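Local structure of manganese-dependent inorganic pyrophosphatase (Methanocaldococcus jannaschii, 2EB0) at residues N268-F276 with Q296-G307. The protein hydrolyses inorganic diphosphate to two phosphates, as a manganese-dependent family II pyrophosphatase that binds two manganese ions per subunit. Sequence-based numbering, arbitrary orientation.
Sequences NKEMFEKAF and QVVPPLERAYNG
Lys274 NZ donates a hydrogen bond of 3.2 Å to Ala304 O, near the C-terminal end of helix 293-306. Its chain is extended beyond CG, which carries the ammonium across to that helix end. NZ comes to the oxygen at a C=O...N angle of 128°, tilted somewhat from the carbonyl plane. NZ also makes a long salt bridge with the C-terminal carboxylate of Gly307, a poorly ordered residue. Met271 lies over one face of the Tyr305 ring. Met271 CG makes a CH-pi contact 3.5 Å from the centroid of the Tyr305 ring, and SD adds a Met-aromatic contact over the face. With CG anti to the backbone N (chi1 -166°) and bends at chi2 and chi3, the thioether turns back so that SD also meets Ala304 CB. Tyr305 OH comes near Asn268 CB, but its hydrogen bond goes to Asp247. With an alanine at Tyr305, Met271 is likely to lose the ring face it covers, and Asp247 the hydroxyl. Asn268 caps the N-terminus of helix 269-275: Asn268 OD1 accepts from Met271 N at 2.7 Å. The two helices belong to the DHHA2 domain and pack beside the mixed sheet; the axes of helix segments 269-275 and 296-306 cross at 116° and approach to 8.6 Å. Phe272, Val297 and Tyr305 reach strand 248-255 of that sheet. Two alanines face each other where the helices meet. Ala275 CB sits 3.8 Å from Ala304 CB and presses tightly on Leu301 CD1, which also reaches the Phe276 ring. Phe276 CE2 is 3.5 Å from Pro300 CG, which meets the ring obliquely, and Gln296 O lies at the ring edge. Phe276 CD1 in turn stands over the centre of one face of the Phe272 ring.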
ATOM      1  N   ASN B 268       0.318   0.402  29.148  1.00 37.29           N
ATOM      2  CA  ASN B 268      -0.937   1.122  28.983  1.00 38.52           C
ATOM      3  C   ASN B 268      -2.173   0.216  28.953  1.00 40.06           C
ATOM      4  O   ASN B 268      -2.811   0.059  27.910  1.00 41.46           O
ATOM      5  CB  ASN B 268      -0.875   1.949  27.696  1.00 35.18           C
ATOM      6  CG  ASN B 268      -1.942   3.012  27.642  1.00 34.11           C
ATOM      7  OD1 ASN B 268      -3.045   2.821  28.151  1.00 36.40           O
ATOM      8  ND2 ASN B 268      -1.629   4.136  27.010  1.00 32.53           N
ATOM      9  N   LYS B 269      -2.524  -0.364  30.100  1.00 28.87           N
ATOM     10  CA  LYS B 269      -3.685  -1.246  30.184  1.00 29.37           C
ATOM     11  C   LYS B 269      -4.977  -0.542  29.786  1.00 30.20           C
ATOM     12  O   LYS B 269      -5.883  -1.158  29.209  1.00 26.72           O
ATOM     13  CB  LYS B 269      -3.815  -1.821  31.597  1.00 49.62           C
ATOM     14  CG  LYS B 269      -2.686  -2.781  31.959  1.00 54.42           C
ATOM     15  CD  LYS B 269      -2.883  -3.427  33.319  1.00 55.74           C
ATOM     16  CE  LYS B 269      -1.754  -4.406  33.626  1.00 56.56           C
ATOM     17  NZ  LYS B 269      -1.870  -4.983  34.999  1.00 58.03           N
ATOM     18  N   GLU B 270      -5.051   0.751  30.089  1.00 38.78           N
ATOM     19  CA  GLU B 270      -6.223   1.562  29.774  1.00 39.41           C
ATOM     20  C   GLU B 270      -6.518   1.520  28.278  1.00 36.01           C
ATOM     21  O   GLU B 270      -7.650   1.266  27.863  1.00 36.61           O
ATOM     22  CB  GLU B 270      -5.997   3.021  30.196  1.00 59.60           C
ATOM     23  CG  GLU B 270      -5.382   3.202  31.581  1.00 64.79           C
ATOM     24  CD  GLU B 270      -3.930   2.743  31.647  1.00 66.03           C
ATOM     25  OE1 GLU B 270      -3.095   3.290  30.900  1.00 65.69           O
ATOM     26  OE2 GLU B 270      -3.622   1.833  32.447  1.00 69.39           O
ATOM     27  N   MET B 271      -5.489   1.771  27.473  1.00 30.56           N
ATOM     28  CA  MET B 271      -5.644   1.774  26.027  1.00 27.96           C
ATOM     29  C   MET B 271      -6.079   0.413  25.495  1.00 25.96           C
ATOM     30  O   MET B 271      -6.782   0.330  24.490  1.00 26.53           O
ATOM     31  CB  MET B 271      -4.342   2.200  25.352  1.00 31.44           C
ATOM     32  CG  MET B 271      -4.522   2.550  23.879  1.00 31.58           C
ATOM     33  SD  MET B 271      -5.745   3.867  23.586  1.00 35.86           S
ATOM     34  CE  MET B 271      -4.649   5.306  23.478  1.00 32.90           C
ATOM     35  N   PHE B 272      -5.659  -0.646  26.182  1.00 27.20           N
ATOM     36  CA  PHE B 272      -5.999  -2.015  25.803  1.00 25.33           C
ATOM     37  C   PHE B 272      -7.477  -2.267  26.089  1.00 27.30           C
ATOM     38  O   PHE B 272      -8.231  -2.739  25.229  1.00 27.09           O
ATOM     39  CB  PHE B 272      -5.162  -3.006  26.614  1.00 16.88           C
ATOM     40  CG  PHE B 272      -5.470  -4.446  26.312  1.00 16.48           C
ATOM     41  CD1 PHE B 272      -4.797  -5.118  25.298  1.00 17.48           C
ATOM     42  CD2 PHE B 272      -6.449  -5.125  27.031  1.00 16.42           C
ATOM     43  CE1 PHE B 272      -5.092  -6.450  25.000  1.00 15.95           C
ATOM     44  CE2 PHE B 272      -6.758  -6.454  26.747  1.00 14.24           C
ATOM     45  CZ  PHE B 272      -6.074  -7.119  25.725  1.00 16.30           C
ATOM     46  N   GLU B 273      -7.875  -1.955  27.316  1.00 29.24           N
ATOM     47  CA  GLU B 273      -9.251  -2.136  27.741  1.00 31.20           C
ATOM     48  C   GLU B 273     -10.189  -1.346  26.840  1.00 28.94           C
ATOM     49  O   GLU B 273     -11.311  -1.765  26.590  1.00 29.05           O
ATOM     50  CB  GLU B 273      -9.414  -1.694  29.195  1.00 34.92           C
ATOM     51  CG  GLU B 273      -8.821  -2.662  30.203  1.00 36.83           C
ATOM     52  CD  GLU B 273      -8.854  -2.107  31.618  1.00 38.82           C
ATOM     53  OE1 GLU B 273      -8.790  -2.909  32.581  1.00 39.36           O
ATOM     54  OE2 GLU B 273      -8.934  -0.865  31.764  1.00 36.95           O
ATOM     55  N   LYS B 274      -9.721  -0.199  26.359  1.00 31.16           N
ATOM     56  CA  LYS B 274     -10.527   0.628  25.471  1.00 31.27           C
ATOM     57  C   LYS B 274     -10.597  -0.079  24.118  1.00 31.43           C
ATOM     58  O   LYS B 274     -11.660  -0.201  23.509  1.00 30.86           O
ATOM     59  CB  LYS B 274      -9.885   2.008  25.302  1.00 30.99           C
ATOM     60  CG  LYS B 274     -10.610   2.905  24.309  1.00 32.37           C
ATOM     61  CD  LYS B 274      -9.812   4.160  23.989  1.00 34.90           C
ATOM     62  CE  LYS B 274     -10.444   4.930  22.838  1.00 38.58           C
ATOM     63  NZ  LYS B 274      -9.556   6.009  22.303  1.00 40.98           N
ATOM     64  N   ALA B 275      -9.447  -0.558  23.665  1.00 27.56           N
ATOM     65  CA  ALA B 275      -9.352  -1.244  22.389  1.00 26.33           C
ATOM     66  C   ALA B 275     -10.252  -2.480  22.305  1.00 25.52           C
ATOM     67  O   ALA B 275     -10.832  -2.750  21.255  1.00 26.07           O
ATOM     68  CB  ALA B 275      -7.888  -1.637  22.127  1.00 19.53           C
ATOM     69  N   PHE B 276     -10.389  -3.214  23.408  1.00 26.11           N
ATOM     70  CA  PHE B 276     -11.189  -4.434  23.384  1.00 26.90           C
ATOM     71  C   PHE B 276     -12.484  -4.478  24.182  1.00 26.71           C
ATOM     72  O   PHE B 276     -12.971  -5.563  24.513  1.00 27.13           O
ATOM     73  CB  PHE B 276     -10.307  -5.627  23.769  1.00 28.37           C
ATOM     74  CG  PHE B 276      -9.138  -5.818  22.852  1.00 29.12           C
ATOM     75  CD1 PHE B 276      -7.942  -5.139  23.076  1.00 27.09           C
ATOM     76  CD2 PHE B 276      -9.259  -6.608  21.709  1.00 28.87           C
ATOM     77  CE1 PHE B 276      -6.886  -5.235  22.172  1.00 29.81           C
ATOM     78  CE2 PHE B 276      -8.209  -6.713  20.797  1.00 28.41           C
ATOM     79  CZ  PHE B 276      -7.020  -6.024  21.026  1.00 29.87           C
ATOM     80  N   GLN B 296      -7.199  -9.359  14.402  1.00 20.37           N
ATOM     81  CA  GLN B 296      -8.014  -9.214  15.591  1.00 19.63           C
ATOM     82  C   GLN B 296      -7.400  -8.388  16.722  1.00 21.10           C
ATOM     83  O   GLN B 296      -8.127  -7.885  17.585  1.00 18.79           O
ATOM     84  CB  GLN B 296      -8.377 -10.607  16.102  1.00 19.31           C
ATOM     85  CG  GLN B 296      -9.181 -11.407  15.086  1.00 21.84           C
ATOM     86  CD  GLN B 296      -9.424 -12.845  15.516  1.00 19.67           C
ATOM     87  OE1 GLN B 296      -8.525 -13.681  15.450  1.00 21.30           O
ATOM     88  NE2 GLN B 296     -10.643 -13.134  15.966  1.00 17.57           N
ATOM     89  N   VAL B 297      -6.080  -8.229  16.718  1.00 24.44           N
ATOM     90  CA  VAL B 297      -5.424  -7.477  17.783  1.00 24.87           C
ATOM     91  C   VAL B 297      -4.907  -6.096  17.371  1.00 25.68           C
ATOM     92  O   VAL B 297      -5.126  -5.108  18.072  1.00 26.99           O
ATOM     93  CB  VAL B 297      -4.254  -8.288  18.383  1.00 18.77           C
ATOM     94  CG1 VAL B 297      -3.576  -7.485  19.484  1.00 18.11           C
ATOM     95  CG2 VAL B 297      -4.767  -9.615  18.921  1.00 14.89           C
ATOM     96  N   VAL B 298      -4.222  -6.021  16.240  1.00 24.98           N
ATOM     97  CA  VAL B 298      -3.681  -4.749  15.785  1.00 26.25           C
ATOM     98  C   VAL B 298      -4.746  -3.705  15.412  1.00 27.84           C
ATOM     99  O   VAL B 298      -4.691  -2.560  15.872  1.00 29.85           O
ATOM    100  CB  VAL B 298      -2.717  -4.968  14.589  1.00 23.53           C
ATOM    101  CG1 VAL B 298      -2.197  -3.638  14.065  1.00 23.52           C
ATOM    102  CG2 VAL B 298      -1.549  -5.848  15.026  1.00 22.23           C
ATOM    103  N   PRO B 299      -5.746  -4.090  14.606  1.00 20.24           N
ATOM    104  CA  PRO B 299      -6.785  -3.137  14.204  1.00 20.84           C
ATOM    105  C   PRO B 299      -7.471  -2.347  15.317  1.00 21.04           C
ATOM    106  O   PRO B 299      -7.503  -1.118  15.270  1.00 21.51           O
ATOM    107  CB  PRO B 299      -7.762  -4.006  13.409  1.00 29.58           C
ATOM    108  CG  PRO B 299      -6.864  -5.052  12.823  1.00 29.44           C
ATOM    109  CD  PRO B 299      -5.984  -5.407  13.997  1.00 29.30           C
ATOM    110  N   PRO B 300      -8.037  -3.035  16.326  1.00 25.52           N
ATOM    111  CA  PRO B 300      -8.712  -2.324  17.418  1.00 25.80           C
ATOM    112  C   PRO B 300      -7.748  -1.552  18.305  1.00 26.60           C
ATOM    113  O   PRO B 300      -8.094  -0.505  18.852  1.00 26.49           O
ATOM    114  CB  PRO B 300      -9.414  -3.447  18.174  1.00 31.06           C
ATOM    115  CG  PRO B 300      -8.450  -4.569  18.030  1.00 31.79           C
ATOM    116  CD  PRO B 300      -8.065  -4.488  16.561  1.00 29.09           C
ATOM    117  N   LEU B 301      -6.534  -2.074  18.433  1.00 29.31           N
ATOM    118  CA  LEU B 301      -5.516  -1.448  19.257  1.00 29.54           C
ATOM    119  C   LEU B 301      -4.956  -0.181  18.594  1.00 30.35           C
ATOM    120  O   LEU B 301      -4.864   0.870  19.238  1.00 29.09           O
ATOM    121  CB  LEU B 301      -4.402  -2.452  19.541  1.00 22.68           C
ATOM    122  CG  LEU B 301      -3.561  -2.242  20.797  1.00 26.00           C
ATOM    123  CD1 LEU B 301      -4.459  -2.244  22.048  1.00 25.09           C
ATOM    124  CD2 LEU B 301      -2.522  -3.372  20.884  1.00 25.60           C
ATOM    125  N   GLU B 302      -4.583  -0.259  17.319  1.00 22.26           N
ATOM    126  CA  GLU B 302      -4.066   0.943  16.667  1.00 25.15           C
ATOM    127  C   GLU B 302      -5.175   1.968  16.472  1.00 25.35           C
ATOM    128  O   GLU B 302      -4.912   3.165  16.430  1.00 25.06           O
ATOM    129  CB  GLU B 302      -3.428   0.636  15.313  1.00 31.57           C
ATOM    130  CG  GLU B 302      -3.075   1.903  14.546  1.00 33.94           C
ATOM    131  CD  GLU B 302      -2.262   1.640  13.294  1.00 35.95           C
ATOM    132  OE1 GLU B 302      -2.584   0.677  12.565  1.00 35.56           O
ATOM    133  OE2 GLU B 302      -1.305   2.408  13.040  1.00 34.56           O
ATOM    134  N   ARG B 303      -6.413   1.503  16.342  1.00 25.10           N
ATOM    135  CA  ARG B 303      -7.521   2.427  16.178  1.00 26.86           C
ATOM    136  C   ARG B 303      -7.746   3.155  17.489  1.00 26.03           C
ATOM    137  O   ARG B 303      -8.044   4.346  17.496  1.00 26.18           O
ATOM    138  CB  ARG B 303      -8.798   1.700  15.755  1.00 54.99           C
ATOM    139  CG  ARG B 303      -8.952   1.568  14.249  1.00 59.84           C
ATOM    140  CD  ARG B 303     -10.407   1.347  13.868  1.00 64.80           C
ATOM    141  NE  ARG B 303     -10.917   0.083  14.385  1.00 68.38           N
ATOM    142  CZ  ARG B 303     -10.614  -1.107  13.876  1.00 71.22           C
ATOM    143  NH1 ARG B 303      -9.803  -1.195  12.828  1.00 71.31           N
ATOM    144  NH2 ARG B 303     -11.117  -2.211  14.420  1.00 69.36           N
ATOM    145  N   ALA B 304      -7.594   2.441  18.598  1.00 28.83           N
ATOM    146  CA  ALA B 304      -7.766   3.051  19.912  1.00 29.70           C
ATOM    147  C   ALA B 304      -6.700   4.125  20.123  1.00 30.24           C
ATOM    148  O   ALA B 304      -7.002   5.232  20.558  1.00 30.22           O
ATOM    149  CB  ALA B 304      -7.663   1.993  21.007  1.00 25.97           C
ATOM    150  N   TYR B 305      -5.453   3.796  19.800  1.00 32.43           N
ATOM    151  CA  TYR B 305      -4.353   4.734  19.968  1.00 33.92           C
ATOM    152  C   TYR B 305      -4.467   6.035  19.190  1.00 36.27           C
ATOM    153  O   TYR B 305      -4.321   7.112  19.766  1.00 36.39           O
ATOM    154  CB  TYR B 305      -3.025   4.079  19.604  1.00 32.32           C
ATOM    155  CG  TYR B 305      -2.305   3.477  20.779  1.00 30.66           C
ATOM    156  CD1 TYR B 305      -2.536   2.160  21.161  1.00 30.30           C
ATOM    157  CD2 TYR B 305      -1.391   4.228  21.513  1.00 31.34           C
ATOM    158  CE1 TYR B 305      -1.870   1.598  22.245  1.00 30.73           C
ATOM    159  CE2 TYR B 305      -0.719   3.677  22.607  1.00 30.58           C
ATOM    160  CZ  TYR B 305      -0.963   2.361  22.963  1.00 28.35           C
ATOM    161  OH  TYR B 305      -0.295   1.804  24.028  1.00 29.44           O
ATOM    162  N   ASN B 306      -4.707   5.956  17.886  1.00 39.07           N
ATOM    163  CA  ASN B 306      -4.796   7.187  17.119  1.00 41.94           C
ATOM    164  C   ASN B 306      -6.202   7.771  17.146  1.00 42.89           C
ATOM    165  O   ASN B 306      -6.395   8.963  16.906  1.00 46.28           O
ATOM    166  CB  ASN B 306      -4.312   6.975  15.675  1.00 40.18           C
ATOM    167  CG  ASN B 306      -5.202   6.059  14.886  1.00 38.13           C
ATOM    168  OD1 ASN B 306      -6.409   6.037  15.082  1.00 36.84           O
ATOM    169  ND2 ASN B 306      -4.611   5.311  13.961  1.00 38.13           N
ATOM    170  N   GLY B 307      -7.180   6.929  17.454  1.00 74.22           N
ATOM    171  CA  GLY B 307      -8.550   7.392  17.521  1.00 77.09           C
ATOM    172  C   GLY B 307      -8.661   8.490  18.557  1.00 78.04           C
ATOM    173  O   GLY B 307      -9.205   9.566  18.231  1.00 81.43           O
ATOM    174  OXT GLY B 307      -8.198   8.272  19.699  1.00 73.98           O
TER